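Local coordinates for FAD-binding PCMH-type domain-containing protein (Gibberella zeae, PDB 6YJO) that binds FAD covalently and probably works as an oxygen-dependent flavin-linked oxidoreductase acting on oligosaccharides, at residues T344-S349 with L461-S466; A156-S161 with Q233-P238. All coordinates share one frame; numbering follows the deposited sequence.

Contact 1: T344-S349 with L461-S466; sequences TFYSTS and LDTQLS
Tyr346 and Asp462 reach each other through extended first torsions: the tyrosine ring stands anti to its backbone N (chi1 163°), and so does the Asp462 carboxylate (chi1 -175°). Thr348, two residues along the strand, turns OG1 the same way and lies side by side with Asp462. The carboxylate thus takes a hydroxyl on each oxygen. Tyr346 OH donates to Asp462 OD1 at 2.7 Å, on the syn side but tilted out of the carboxylate plane, with ring and carboxylate planes 61° apart. Thr348 OG1 donates to Asp462 OD2 at 2.8 Å, coming from well above the carboxylate plane. OD1 has a second donor, the backbone N of Gln464, 3.1 Å away on the anti side and from the opposite face to the tyrosine. That bond makes an Asx turn, set within the type I beta turn from Asp462 to Leu465. Beyond the carboxylate, Thr463 CG2 packs 3.7 Å from Tyr346 CE1, and Gln464 CG meets the same ring carbon with its chain bent at chi2. Where the backbones come close, a water fills in: it donates to Ser347 O at 2.6 Å and to Leu461 O, and accepts from Thr463 N. Outside the pair, Arg442 of helix 431-446 forms a salt bridge with Asp462 OD2, and Phe435 of that helix meets the Tyr346 ring edge-to-face. The contact ties strand 346-352, at one edge of the seven-stranded antiparallel sheet, to the loop before helix 467-475 in the berberine-like region; Leu461 in that loop comes near the FAD-binding Ser103. With two hydroxyls, a backbone N-H and an arginine around it, the buried Asp462 carboxylate is well compensated, which would probably keep it ionised and its rotation fixed.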
# COMPACT_ATOMS: atom_id res chain seq x y z
N THR A 344 9.90 -7.61 -11.69
CA THR A 344 11.04 -8.01 -10.86
C THR A 344 11.78 -6.75 -10.44
O THR A 344 12.38 -6.07 -11.29
CB THR A 344 11.95 -9.00 -11.58
OG1 THR A 344 13.32 -8.59 -11.45
CG2 THR A 344 11.57 -9.14 -13.06
N PHE A 345 11.75 -6.45 -9.15
CA PHE A 345 12.12 -5.12 -8.66
C PHE A 345 12.48 -5.21 -7.18
O PHE A 345 12.22 -6.22 -6.51
CB PHE A 345 10.97 -4.14 -8.85
CG PHE A 345 9.73 -4.51 -8.09
CD1 PHE A 345 8.82 -5.40 -8.61
CD2 PHE A 345 9.49 -3.98 -6.83
CE1 PHE A 345 7.69 -5.76 -7.91
CE2 PHE A 345 8.36 -4.34 -6.11
CZ PHE A 345 7.46 -5.23 -6.66
N TYR A 346 13.07 -4.13 -6.68
CA TYR A 346 13.28 -3.91 -5.25
C TYR A 346 12.95 -2.46 -4.94
O TYR A 346 13.34 -1.56 -5.68
CB TYR A 346 14.72 -4.23 -4.84
CG TYR A 346 15.10 -3.65 -3.49
CD1 TYR A 346 14.52 -4.12 -2.32
CD2 TYR A 346 16.05 -2.64 -3.40
CE1 TYR A 346 14.87 -3.60 -1.09
CE2 TYR A 346 16.40 -2.11 -2.17
CZ TYR A 346 15.81 -2.60 -1.02
OH TYR A 346 16.15 -2.08 0.21
N SER A 347 12.23 -2.24 -3.83
CA SER A 347 11.78 -0.90 -3.48
C SER A 347 11.93 -0.66 -1.99
O SER A 347 12.09 -1.59 -1.19
CB SER A 347 10.31 -0.67 -3.89
OG SER A 347 10.15 -0.74 -5.29
N THR A 348 11.87 0.62 -1.63
CA THR A 348 11.87 1.05 -0.24
C THR A 348 11.16 2.39 -0.17
O THR A 348 10.83 3.00 -1.19
CB THR A 348 13.29 1.14 0.33
OG1 THR A 348 13.24 1.49 1.72
CG2 THR A 348 14.12 2.17 -0.43
N SER A 349 10.92 2.86 1.05
CA SER A 349 10.08 4.03 1.28
C SER A 349 10.66 4.89 2.39
O SER A 349 11.62 4.51 3.08
CB SER A 349 8.64 3.63 1.63
OG SER A 349 8.62 2.82 2.79
N LEU A 461 6.90 -1.93 1.62
CA LEU A 461 7.83 -2.52 2.58
C LEU A 461 9.21 -2.69 1.98
O LEU A 461 9.37 -3.12 0.84
CB LEU A 461 7.29 -3.87 3.07
CG LEU A 461 7.02 -4.94 2.02
CD1 LEU A 461 8.20 -5.89 1.88
CD2 LEU A 461 5.75 -5.71 2.37
N ASP A 462 10.23 -2.33 2.77
CA ASP A 462 11.62 -2.54 2.41
C ASP A 462 12.00 -3.96 2.81
O ASP A 462 12.08 -4.28 4.00
CB ASP A 462 12.52 -1.51 3.09
CG ASP A 462 13.96 -1.62 2.65
OD1 ASP A 462 14.35 -2.70 2.15
OD2 ASP A 462 14.71 -0.63 2.79
N THR A 463 12.23 -4.81 1.81
CA THR A 463 12.38 -6.24 2.07
C THR A 463 13.67 -6.56 2.82
O THR A 463 13.73 -7.56 3.53
CB THR A 463 12.33 -7.00 0.75
OG1 THR A 463 12.04 -8.38 1.01
CG2 THR A 463 13.66 -6.89 0.01
N GLN A 464 14.69 -5.72 2.70
CA GLN A 464 16.00 -6.01 3.28
C GLN A 464 16.09 -5.66 4.76
O GLN A 464 17.19 -5.74 5.33
CB GLN A 464 17.09 -5.25 2.51
CG GLN A 464 17.14 -5.55 1.02
CD GLN A 464 17.45 -7.01 0.73
OE1 GLN A 464 16.56 -7.79 0.41
NE2 GLN A 464 18.73 -7.37 0.82
N LEU A 465 14.98 -5.30 5.40
CA LEU A 465 15.01 -4.81 6.77
C LEU A 465 14.85 -5.94 7.78
O LEU A 465 14.09 -6.89 7.56
CB LEU A 465 13.91 -3.77 6.99
CG LEU A 465 14.20 -2.39 6.39
CD1 LEU A 465 13.04 -1.46 6.66
CD2 LEU A 465 15.49 -1.82 6.95
N SER A 466 15.57 -5.83 8.89
CA SER A 466 15.36 -6.73 10.01
C SER A 466 13.98 -6.49 10.61
O SER A 466 13.48 -5.36 10.62
CB SER A 466 16.44 -6.53 11.08
OG SER A 466 16.34 -5.24 11.67
O HOH W 1 11.39 -4.12 -0.91

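Contact 2: A156-S161 with Q233-P238; sequences AIPHGS and QTFAAP. With FAD (flavin-adenine dinucleotide), chain C.
Ala156 CB sits over one face of the Phe235 ring, a CH-pi contact 4.2 Å from the ring centroid and 26° off its normal. Phe235 can lie across the neighbouring segment because CG stands between its backbone N and carbonyl carbon (chi1 66°), folding the ring back across Ala156, with Pro158 at its edge. Pro158 comes to a different part of the ring: its CD is 3.6 Å from Phe235 CE2, while its N lies at the ring edge, in plane. Ala237 CB touches Ala156 CB, and Trp320 of helix 320-326 packs on both alanines. Past Ala156, Ile157 CG2 meets Thr234 CG2 at 4.0 Å, methyl to methyl, with the two side chains crossing at a slant.

Outward from this apolar centre is a single antiparallel hydrogen-bonded pair, Ala156 with Phe235. Phe235 N donates to Ala156 O at 2.8 Å, the straighter bond of the two; Ala156 N returns one to Phe235 O at 2.9 Å, more bent. Thr234 OG1 is tied outside the pair, to Met132 O and Arg155 NE.

Farther along, segment 156-161 runs from this bridge to the flavin. His159 ND1 donates to Gly160 O at 3.1 Å, on a lone pair in the carbonyl plane, and His170 NE2 is hydrogen-bonded to Gly160 N. Ser161 N then donates to FAD O4 at 3.2 Å, nearly straight at 165°. The short strand 155-156 is thus fastened to the end of strand 226-236 in the six-stranded sheet of the FAD-binding region. At the other end of the segment, the backbone N-H would polarise the flavin C4=O4 carbonyl and probably helps hold the pyrimidine side of the ring system in place.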
# COMPACT_ATOMS: atom_id res chain seq x y z
N ALA A 156 -17.25 5.79 -4.44
CA ALA A 156 -15.83 5.49 -4.54
C ALA A 156 -15.23 5.51 -3.14
O ALA A 156 -15.79 6.08 -2.21
CB ALA A 156 -15.11 6.50 -5.44
N ILE A 157 -14.07 4.86 -3.02
CA ILE A 157 -13.25 4.98 -1.82
C ILE A 157 -11.84 5.38 -2.25
O ILE A 157 -11.44 5.14 -3.40
CB ILE A 157 -13.23 3.66 -1.01
CG1 ILE A 157 -12.80 2.48 -1.88
CG2 ILE A 157 -14.59 3.38 -0.40
CD1 ILE A 157 -12.84 1.15 -1.15
N PRO A 158 -11.08 6.01 -1.36
CA PRO A 158 -9.73 6.44 -1.73
C PRO A 158 -8.76 5.27 -1.72
O PRO A 158 -8.72 4.49 -0.77
CB PRO A 158 -9.38 7.47 -0.65
CG PRO A 158 -10.18 7.04 0.55
CD PRO A 158 -11.45 6.43 0.01
N HIS A 159 -7.98 5.15 -2.79
CA HIS A 159 -7.02 4.06 -2.92
C HIS A 159 -5.95 4.47 -3.92
O HIS A 159 -5.98 5.57 -4.48
CB HIS A 159 -7.72 2.77 -3.35
CG HIS A 159 -8.59 2.93 -4.55
ND1 HIS A 159 -8.10 3.31 -5.78
CD2 HIS A 159 -9.93 2.78 -4.71
CE1 HIS A 159 -9.09 3.38 -6.65
NE2 HIS A 159 -10.21 3.06 -6.03
N GLY A 160 -5.00 3.56 -4.16
CA GLY A 160 -3.85 3.84 -4.99
C GLY A 160 -4.15 3.74 -6.47
O GLY A 160 -5.26 3.47 -6.91
N SER A 161 -3.09 3.97 -7.26
CA SER A 161 -3.24 4.09 -8.71
C SER A 161 -3.29 2.73 -9.41
O SER A 161 -3.88 2.63 -10.49
CB SER A 161 -2.09 4.92 -9.28
OG SER A 161 -1.81 6.04 -8.47
N GLN A 233 -16.96 3.29 4.17
CA GLN A 233 -17.92 4.35 3.91
C GLN A 233 -17.47 5.10 2.67
O GLN A 233 -16.43 5.77 2.68
CB GLN A 233 -18.03 5.29 5.12
CG GLN A 233 -19.21 6.25 5.07
CD GLN A 233 -20.55 5.53 5.15
OE1 GLN A 233 -20.70 4.55 5.89
NE2 GLN A 233 -21.53 6.01 4.39
N THR A 234 -18.23 4.97 1.59
CA THR A 234 -17.86 5.57 0.31
C THR A 234 -18.12 7.07 0.31
O THR A 234 -18.91 7.60 1.10
CB THR A 234 -18.64 4.93 -0.84
OG1 THR A 234 -20.00 5.38 -0.80
CG2 THR A 234 -18.61 3.41 -0.75
N PHE A 235 -17.43 7.76 -0.60
CA PHE A 235 -17.72 9.14 -0.93
C PHE A 235 -18.22 9.21 -2.37
O PHE A 235 -18.06 8.28 -3.16
CB PHE A 235 -16.49 10.03 -0.74
CG PHE A 235 -15.36 9.74 -1.70
CD1 PHE A 235 -15.33 10.33 -2.95
CD2 PHE A 235 -14.34 8.88 -1.34
CE1 PHE A 235 -14.30 10.06 -3.83
CE2 PHE A 235 -13.30 8.61 -2.22
CZ PHE A 235 -13.28 9.20 -3.47
N ALA A 236 -18.86 10.33 -2.71
CA ALA A 236 -19.45 10.49 -4.03
C ALA A 236 -18.35 10.71 -5.06
O ALA A 236 -17.56 11.65 -4.93
CB ALA A 236 -20.44 11.65 -4.04
N ALA A 237 -18.29 9.85 -6.07
CA ALA A 237 -17.30 9.99 -7.12
C ALA A 237 -17.45 11.36 -7.77
O ALA A 237 -18.54 11.67 -8.29
CB ALA A 237 -17.45 8.89 -8.17
N PRO A 238 -16.42 12.21 -7.78
CA PRO A 238 -16.59 13.53 -8.37
C PRO A 238 -16.77 13.43 -9.88
O PRO A 238 -16.35 12.48 -10.52
CB PRO A 238 -15.29 14.25 -8.01
CG PRO A 238 -14.28 13.17 -7.94
CD PRO A 238 -15.01 11.92 -7.47
PA FAD C . -0.77 -9.41 -1.15
O1A FAD C . 0.59 -9.94 -1.40
O2A FAD C . -1.90 -10.38 -1.54
O5B FAD C . -0.93 -8.96 0.35
C5B FAD C . 0.05 -8.12 0.99
C4B FAD C . -0.04 -8.29 2.48
O4B FAD C . -1.44 -8.33 2.87
C3B FAD C . 0.58 -9.58 3.01
O3B FAD C . 1.13 -9.38 4.30
C2B FAD C . -0.62 -10.53 3.04
O2B FAD C . -0.45 -11.58 3.98
C1B FAD C . -1.72 -9.57 3.49
N9A FAD C . -3.07 -9.99 3.13
C8A FAD C . -3.59 -10.14 1.87
N7A FAD C . -4.84 -10.55 1.84
C5A FAD C . -5.16 -10.67 3.19
C6A FAD C . -6.34 -11.07 3.84
N6A FAD C . -7.47 -11.42 3.21
N1A FAD C . -6.33 -11.09 5.19
C2A FAD C . -5.21 -10.73 5.83
N3A FAD C . -4.04 -10.34 5.32
C4A FAD C . -4.08 -10.34 3.98
N1 FAD C . 0.43 1.33 -2.46
C2 FAD C . -0.00 2.60 -2.23
O2 FAD C . -0.17 3.03 -1.08
N3 FAD C . -0.27 3.44 -3.30
C4 FAD C . -0.13 3.12 -4.64
O4 FAD C . -0.40 3.95 -5.51
C4X FAD C . 0.33 1.76 -4.87
N5 FAD C . 0.48 1.37 -6.10
C5X FAD C . 0.91 0.07 -6.32
C6 FAD C . 1.11 -0.36 -7.63
C7 FAD C . 1.52 -1.66 -7.90
C7M FAD C . 1.70 -2.09 -9.34
C8 FAD C . 1.80 -2.53 -6.84
C8M FAD C . 2.25 -3.95 -7.09
C9 FAD C . 1.63 -2.10 -5.53
C9A FAD C . 1.19 -0.81 -5.27
N10 FAD C . 1.00 -0.34 -3.95
C10 FAD C . 0.58 0.94 -3.71
C1' FAD C . 1.30 -1.20 -2.80
C2' FAD C . 0.10 -1.95 -2.25
O2' FAD C . -0.70 -1.07 -1.47
C3' FAD C . 0.60 -3.09 -1.36
O3' FAD C . 1.49 -3.89 -2.13
C4' FAD C . -0.50 -3.99 -0.81
O4' FAD C . -0.23 -4.31 0.56
C5' FAD C . -0.61 -5.26 -1.62
O5' FAD C . -1.86 -5.91 -1.31
P FAD C . -2.32 -7.19 -2.10
O1P FAD C . -3.47 -7.87 -1.35
O2P FAD C . -2.56 -6.83 -3.52
O3P FAD C . -0.99 -8.08 -1.98

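How the contacts relate
From the N terminus, contact 2 comes first: segment 156-161 leaves the short strand 155-156 and the chain returns 72 residues later at 233-238, closing a loop that includes helix 211-220 and strands 190-196 and 202-206. Contact 1 opens only afterwards, at 344-349, and closes at 461-466 over a longer loop through strands 380-386 and 417-423 and helix 431-446. The two loops follow in series, neither nesting nor crossing. Contact 2 works within the six-stranded sheet; contact 1 joins the seven-stranded sheet to the C-terminal berberine-like region. They lie on opposite sides of the chain's centre, with centres about 28 Å apart.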